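Local coordinates for protein endonuclease 8-like L720 (Acanthamoeba polyphaga mimivirus, PDB 4MB7) that is a viral member of the endonuclease VIII-like family, built with an H2TH domain and a bound zinc ion, at residues K43-G48 with Q128-S133; L114-I117 with T122-T125. All coordinates share one frame; numbering follows the deposited sequence. Where two conformers were deposited one is given.

Contact 1 of 2, residues K43-G48 with Q128-S133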
ATOM      1  N   LYS A  43     -16.896   4.102   7.835  1.00 19.78           N
ATOM      2  CA  LYS A  43     -16.144   2.906   7.468  1.00 31.95           C
ATOM      3  C   LYS A  43     -14.702   3.207   7.053  1.00 26.71           C
ATOM      4  O   LYS A  43     -14.427   4.226   6.420  1.00 18.74           O
ATOM      5  CB  LYS A  43     -16.865   2.169   6.332  1.00 26.21           C
ATOM      6  CG  LYS A  43     -16.276   0.814   5.977  1.00 37.96           C
ATOM      7  N   TRP A  44     -13.791   2.314   7.430  1.00 16.98           N
ATOM      8  CA  TRP A  44     -12.430   2.318   6.910  1.00 13.99           C
ATOM      9  C   TRP A  44     -12.253   1.100   6.010  1.00 13.72           C
ATOM     10  O   TRP A  44     -12.827   0.044   6.269  1.00 18.33           O
ATOM     11  CB  TRP A  44     -11.403   2.198   8.039  1.00 16.10           C
ATOM     12  CG  TRP A  44     -11.301   3.356   8.979  1.00 18.91           C
ATOM     13  CD1 TRP A  44     -12.001   3.536  10.137  1.00 17.22           C
ATOM     14  CD2 TRP A  44     -10.409   4.475   8.872  1.00 14.02           C
ATOM     15  NE1 TRP A  44     -11.615   4.706  10.746  1.00 19.65           N
ATOM     16  CE2 TRP A  44     -10.638   5.300   9.990  1.00 16.44           C
ATOM     17  CE3 TRP A  44      -9.448   4.863   7.932  1.00 17.73           C
ATOM     18  CZ2 TRP A  44      -9.941   6.491  10.195  1.00 20.31           C
ATOM     19  CZ3 TRP A  44      -8.759   6.045   8.137  1.00 24.60           C
ATOM     20  CH2 TRP A  44      -9.007   6.844   9.260  1.00 22.55           C
ATOM     21  N   TRP A  45     -11.456   1.248   4.958  1.00 15.85           N
ATOM     22  CA  TRP A  45     -10.961   0.096   4.213  1.00 18.38           C
ATOM     23  C   TRP A  45      -9.667   0.460   3.497  1.00 18.91           C
ATOM     24  O   TRP A  45      -9.294   1.631   3.437  1.00 15.17           O
ATOM     25  CB  TRP A  45     -12.014  -0.470   3.243  1.00 16.39           C
ATOM     26  CG  TRP A  45     -12.289   0.357   2.011  1.00 14.01           C
ATOM     27  CD1 TRP A  45     -11.837   0.114   0.744  1.00 17.38           C
ATOM     28  CD2 TRP A  45     -13.106   1.532   1.925  1.00 14.01           C
ATOM     29  NE1 TRP A  45     -12.311   1.075  -0.121  1.00 19.19           N
ATOM     30  CE2 TRP A  45     -13.091   1.955   0.579  1.00 21.01           C
ATOM     31  CE3 TRP A  45     -13.839   2.274   2.858  1.00 17.54           C
ATOM     32  CZ2 TRP A  45     -13.782   3.087   0.144  1.00 19.48           C
ATOM     33  CZ3 TRP A  45     -14.523   3.395   2.423  1.00 28.42           C
ATOM     34  CH2 TRP A  45     -14.490   3.790   1.079  1.00 25.95           C
ATOM     35  N   PHE A  46      -8.970  -0.546   2.984  1.00 13.77           N
ATOM     36  CA  PHE A  46      -7.718  -0.303   2.282  1.00 13.45           C
ATOM     37  C   PHE A  46      -7.576  -1.218   1.075  1.00 21.27           C
ATOM     38  O   PHE A  46      -8.131  -2.315   1.043  1.00 15.94           O
ATOM     39  CB  PHE A  46      -6.519  -0.469   3.225  1.00 13.38           C
ATOM     40  CG  PHE A  46      -6.189  -1.902   3.548  1.00 14.00           C
ATOM     41  CD1 PHE A  46      -6.831  -2.560   4.586  1.00 15.77           C
ATOM     42  CD2 PHE A  46      -5.228  -2.588   2.817  1.00 23.54           C
ATOM     43  CE1 PHE A  46      -6.529  -3.880   4.883  1.00 18.14           C
ATOM     44  CE2 PHE A  46      -4.923  -3.905   3.109  1.00 21.87           C
ATOM     45  CZ  PHE A  46      -5.574  -4.552   4.141  1.00 18.28           C
ATOM     46  N   ALA A  47      -6.832  -0.750   0.081  1.00 16.01           N
ATOM     47  CA  ALA A  47      -6.556  -1.531  -1.112  1.00 16.38           C
ATOM     48  C   ALA A  47      -5.206  -1.100  -1.655  1.00 22.10           C
ATOM     49  O   ALA A  47      -5.042   0.035  -2.099  1.00 17.30           O
ATOM     50  CB  ALA A  47      -7.642  -1.318  -2.150  1.00 21.16           C
ATOM     51  N   GLY A  48      -4.233  -2.002  -1.606  1.00 17.16           N
ATOM     52  CA  GLY A  48      -2.883  -1.662  -2.010  1.00 17.80           C
ATOM     53  C   GLY A  48      -2.289  -0.601  -1.107  1.00 15.65           C
ATOM     54  O   GLY A  48      -2.273  -0.751   0.114  1.00 19.68           O
ATOM     55  N   GLN A 128     -15.547   6.349 -10.140  1.00 18.79           N
ATOM     56  CA  GLN A 128     -14.992   5.060 -10.549  1.00 20.10           C
ATOM     57  C   GLN A 128     -13.806   4.645  -9.678  1.00 23.18           C
ATOM     58  O   GLN A 128     -13.602   3.456  -9.415  1.00 18.75           O
ATOM     59  CB  GLN A 128     -14.576   5.100 -12.020  1.00 19.31           C
ATOM     60  CG  GLN A 128     -14.133   3.754 -12.571  1.00 27.80           C
ATOM     61  CD  GLN A 128     -15.267   2.750 -12.629  1.00 31.35           C
ATOM     62  OE1 GLN A 128     -16.391   3.090 -12.994  1.00 39.72           O
ATOM     63  NE2 GLN A 128     -14.979   1.508 -12.258  1.00 31.96           N
ATOM     64  N   ALA A 129     -13.026   5.627  -9.238  1.00 20.82           N
ATOM     65  CA  ALA A 129     -11.879   5.371  -8.367  1.00 24.65           C
ATOM     66  C   ALA A 129     -12.300   4.688  -7.067  1.00 23.67           C
ATOM     67  O   ALA A 129     -11.634   3.764  -6.595  1.00 20.03           O
ATOM     68  CB  ALA A 129     -11.136   6.666  -8.074  1.00 18.07           C
ATOM     69  N   ILE A 130     -13.409   5.143  -6.495  1.00 18.21           N
ATOM     70  CA  ILE A 130     -13.943   4.548  -5.272  1.00 19.58           C
ATOM     71  C   ILE A 130     -14.475   3.136  -5.527  1.00 25.00           C
ATOM     72  O   ILE A 130     -14.259   2.226  -4.725  1.00 21.52           O
ATOM     73  CB  ILE A 130     -15.039   5.438  -4.644  1.00 18.97           C
ATOM     74  CG1 ILE A 130     -14.446   6.790  -4.239  1.00 25.79           C
ATOM     75  CG2 ILE A 130     -15.670   4.755  -3.439  1.00 28.62           C
ATOM     76  CD1 ILE A 130     -15.451   7.751  -3.642  1.00 26.39           C
ATOM     77  N   MET A 131     -15.156   2.951  -6.654  1.00 22.09           N
ATOM     78  CA  MET A 131     -15.682   1.640  -7.022  0.52 23.97           C
ATOM     79  C   MET A 131     -14.556   0.646  -7.296  1.00 21.35           C
ATOM     80  O   MET A 131     -14.639  -0.521  -6.913  1.00 24.51           O
ATOM     81  CB  MET A 131     -16.593   1.752  -8.246  0.52 28.54           C
ATOM     82  CG  MET A 131     -17.310   0.460  -8.611  0.52 39.52           C
ATOM     83  SD  MET A 131     -18.498  -0.071  -7.362  0.52 53.36           S
ATOM     84  CE  MET A 131     -17.701  -1.543  -6.728  0.52 26.71           C
ATOM     85  N   ASP A 132     -13.502   1.113  -7.958  1.00 19.40           N
ATOM     86  CA  ASP A 132     -12.354   0.263  -8.257  1.00 19.83           C
ATOM     87  C   ASP A 132     -11.653  -0.231  -6.996  1.00 20.27           C
ATOM     88  O   ASP A 132     -11.136  -1.348  -6.966  1.00 18.65           O
ATOM     89  CB  ASP A 132     -11.341   1.004  -9.124  1.00 24.95           C
ATOM     90  CG  ASP A 132     -11.774   1.116 -10.570  1.00 35.22           C
ATOM     91  OD1 ASP A 132     -12.779   0.481 -10.943  1.00 27.78           O
ATOM     92  OD2 ASP A 132     -11.095   1.833 -11.335  1.00 32.85           O
ATOM     93  N   SER A 133     -11.627   0.607  -5.963  1.00 19.73           N
ATOM     94  CA  SER A 133     -10.948   0.258  -4.716  1.00 22.55           C
ATOM     95  C   SER A 133     -11.551  -0.997  -4.100  1.00 28.17           C
ATOM     96  O   SER A 133     -10.842  -1.814  -3.512  1.00 25.16           O
ATOM     97  CB  SER A 133     -11.005   1.419  -3.720  1.00 24.25           C
ATOM     98  OG  SER A 133     -12.320   1.615  -3.233  1.00 27.00           O
TER

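Contact 2 of 2, residues L114-I117 with T122-T125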
ATOM      1  N   LEU A 114     -17.807  13.301 -11.213  1.00 18.61           N
ATOM      2  CA  LEU A 114     -17.477  12.713 -12.509  1.00 19.09           C
ATOM      3  C   LEU A 114     -16.234  13.337 -13.138  1.00 17.78           C
ATOM      4  O   LEU A 114     -15.971  13.147 -14.325  1.00 19.75           O
ATOM      5  CB  LEU A 114     -18.669  12.828 -13.465  1.00 23.45           C
ATOM      6  CG  LEU A 114     -19.935  12.098 -13.013  1.00 30.44           C
ATOM      7  CD1 LEU A 114     -21.069  12.310 -14.006  1.00 29.63           C
ATOM      8  CD2 LEU A 114     -19.652  10.613 -12.818  1.00 31.45           C
ATOM      9  N   ALA A 115     -15.471  14.079 -12.341  1.00 19.05           N
ATOM     10  CA  ALA A 115     -14.211  14.646 -12.812  1.00 29.88           C
ATOM     11  C   ALA A 115     -13.153  13.560 -12.951  1.00 20.95           C
ATOM     12  O   ALA A 115     -13.064  12.661 -12.118  1.00 22.39           O
ATOM     13  CB  ALA A 115     -13.732  15.738 -11.871  1.00 22.76           C
ATOM     14  N   GLU A 116     -12.353  13.651 -14.008  1.00 16.62           N
ATOM     15  CA  GLU A 116     -11.295  12.679 -14.261  1.00 18.46           C
ATOM     16  C   GLU A 116     -10.080  12.942 -13.374  1.00 22.40           C
ATOM     17  O   GLU A 116      -9.598  14.072 -13.285  1.00 19.94           O
ATOM     18  CB  GLU A 116     -10.878  12.723 -15.734  1.00 21.43           C
ATOM     19  CG  GLU A 116     -11.996  12.401 -16.712  1.00 25.31           C
ATOM     20  CD  GLU A 116     -12.254  10.912 -16.833  1.00 39.26           C
ATOM     21  OE1 GLU A 116     -11.297  10.127 -16.667  1.00 40.88           O
ATOM     22  OE2 GLU A 116     -13.412  10.525 -17.095  1.00 44.35           O
ATOM     23  N   ILE A 117      -9.589  11.897 -12.715  1.00 15.91           N
ATOM     24  CA  ILE A 117      -8.404  12.015 -11.870  1.00 15.76           C
ATOM     25  C   ILE A 117      -7.396  10.913 -12.176  1.00 16.52           C
ATOM     26  O   ILE A 117      -7.753   9.863 -12.711  1.00 17.22           O
ATOM     27  CB  ILE A 117      -8.753  11.965 -10.364  1.00 15.84           C
ATOM     28  CG1 ILE A 117      -9.387  10.619 -10.002  1.00 17.33           C
ATOM     29  CG2 ILE A 117      -9.671  13.119  -9.984  1.00 16.20           C
ATOM     30  CD1 ILE A 117      -9.724  10.474  -8.528  1.00 17.87           C
ATOM     31  N   THR A 122      -4.345   4.146 -13.081  1.00 23.17           N
ATOM     32  CA  THR A 122      -5.140   4.575 -14.234  1.00 22.00           C
ATOM     33  C   THR A 122      -5.610   6.028 -14.173  1.00 22.13           C
ATOM     34  O   THR A 122      -5.295   6.764 -13.238  1.00 22.98           O
ATOM     35  CB  THR A 122      -6.396   3.693 -14.413  1.00 26.98           C
ATOM     36  OG1 THR A 122      -6.963   3.920 -15.707  1.00 33.61           O
ATOM     37  CG2 THR A 122      -7.436   4.019 -13.350  1.00 39.71           C
ATOM     38  N   ILE A 123      -6.357   6.425 -15.200  1.00 17.70           N
ATOM     39  CA  ILE A 123      -7.089   7.687 -15.202  1.00 24.48           C
ATOM     40  C   ILE A 123      -8.579   7.375 -15.316  1.00 22.00           C
ATOM     41  O   ILE A 123      -9.008   6.700 -16.250  1.00 22.91           O
ATOM     42  CB  ILE A 123      -6.661   8.590 -16.374  1.00 22.67           C
ATOM     43  CG1 ILE A 123      -5.188   8.978 -16.236  1.00 27.34           C
ATOM     44  CG2 ILE A 123      -7.536   9.833 -16.438  1.00 21.40           C
ATOM     45  CD1 ILE A 123      -4.672   9.831 -17.374  1.00 36.90           C
ATOM     46  N   CYS A 124      -9.361   7.858 -14.356  1.00 20.87           N
ATOM     47  CA  CYS A 124     -10.787   7.559 -14.310  1.00 32.26           C
ATOM     48  C   CYS A 124     -11.532   8.630 -13.524  1.00 20.29           C
ATOM     49  O   CYS A 124     -10.916   9.526 -12.946  1.00 17.38           O
ATOM     50  CB  CYS A 124     -11.014   6.191 -13.663  1.00 20.30           C
ATOM     51  SG  CYS A 124     -10.376   6.065 -11.968  1.00 22.86           S
ATOM     52  N   THR A 125     -12.860   8.539 -13.499  1.00 16.45           N
ATOM     53  CA  THR A 125     -13.651   9.482 -12.715  1.00 16.41           C
ATOM     54  C   THR A 125     -13.437   9.238 -11.228  1.00 16.27           C
ATOM     55  O   THR A 125     -13.026   8.151 -10.820  1.00 16.24           O
ATOM     56  CB  THR A 125     -15.161   9.382 -13.019  1.00 22.06           C
ATOM     57  OG1 THR A 125     -15.652   8.097 -12.618  1.00 22.14           O
ATOM     58  CG2 THR A 125     -15.428   9.594 -14.502  1.00 20.60           C
TER
HETATM   59  O   HOH W   1     -10.827   7.650 -18.084  1.00 38.51           O

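Contact 1 of 2, residues K43-G48 with Q128-S133
Strand 40-47, an outermost strand of an antiparallel four-stranded sheet, meets helix 126-136 through Trp-45 and Ser-133, whose side chains share a hydrogen bond. Trp-45 NE1 donates to Ser-133 OG at 3.2 Å, with an N-H...acceptor angle of 160° and the oxygen in the indole plane. The serine thus comes up to the edge of the ring. The hydroxyl in turn donates to Ile-130 O, at a short 2.5 Å from Ser-133 OG, one turn back in the same helix. A chi1 of 70° places OG between the backbone N and the carbonyl carbon, turned back toward the preceding turn. Serine suits the place because its single small oxygen, buried here, is held by both bonds.

The strand crosses the helix nearly at right angles (82°), with the axes 9.8 Å apart at closest approach; the helix lies on one face of the sheet, close to its outermost strand, over a small patch. The chain's two four-stranded antiparallel sheets are consistent with the N-terminal beta sandwich of Fpg/Nei-family proteins. Tyr-52 of the adjacent strand 50-56 stacks on the Trp-45 ring and also touches Ser-133. Farther along the indole edge, Trp-45 CZ2 lies 4.4 Å from Ile-130 CG2, a loose apolar touch; both side chains also reach Val-64 of strand 63-70. Ala-47 again points its methyl toward the helix, and Ala-47 CB rests 3.5 Å from Ser-133 O. A short side chain fits here, where the backbones come nearest, 6.0 Å between Ala-47 CA and Ser-133 CA.

Contact 2 of 2, residues L114-I117 with T122-T125
Leu-114 meets the second segment through its backbone: Leu-114 O lies 3.6 Å from Thr-125 CG2, while its CB points away. At Ala-115 the carbonyl oxygen receives a CA-H...O contact from Thr-125 CA at 3.3 Å and also accepts a hydrogen bond from Thr-126 OG1, so the small alanine contributes mainly backbone. Glu-116 pairs with Thr-125 as an antiparallel non-hydrogen-bonded pair. Its chain bends at chi2 (-79°), folding the carboxylate back across the neighbouring strand: Glu-116 OE2 comes within 3.4 Å of Thr-125 CG2, and Glu-116 OE1 lies against the backbone of Cys-124, 3.5 Å from Cys-124 CA. A glutamate suits this exposed edge, since a water donates both to Glu-116 OE1, at 2.9 Å, and to Ile-123 O, tying side chain to opposite backbone.

Ile-117 and Cys-124 form the hydrogen-bonded pair of this two-stranded beta hairpin. Ile-117 N donates to Cys-124 O at 2.7 Å and an almost straight 176°; Cys-124 N returns a bond to Ile-117 O at 3.1 Å. Both side chains leave the same face of the hairpin, where branched isoleucine and compact cysteine supply apolar surface. That face packs on Ala-129 of helix 126-136, with Ile-117 also touching Thr-126. Strand 123-125 runs directly into this helix, and Thr-125 is its N-cap, with OG1 accepting from Gln-128 N.

Helix 126-136 is common to both contacts, whose centres lie about 14 Å apart on the same side of the chain's centre. Along the sequence, strand 40-47 comes first, then the hairpin strands 116-118 and 123-125, and finally the helix, so contact 2 falls wholly between the two segments of contact 1. The helix turns Ser-133 to the sheet in contact 1 and Ala-129 to the hairpin of contact 2. It therefore lies between the four-stranded sheet that contains strand 40-47 and the small hairpin, so sheet, helix and hairpin follow one another as successive layers, from a partly buried contact to a surface one.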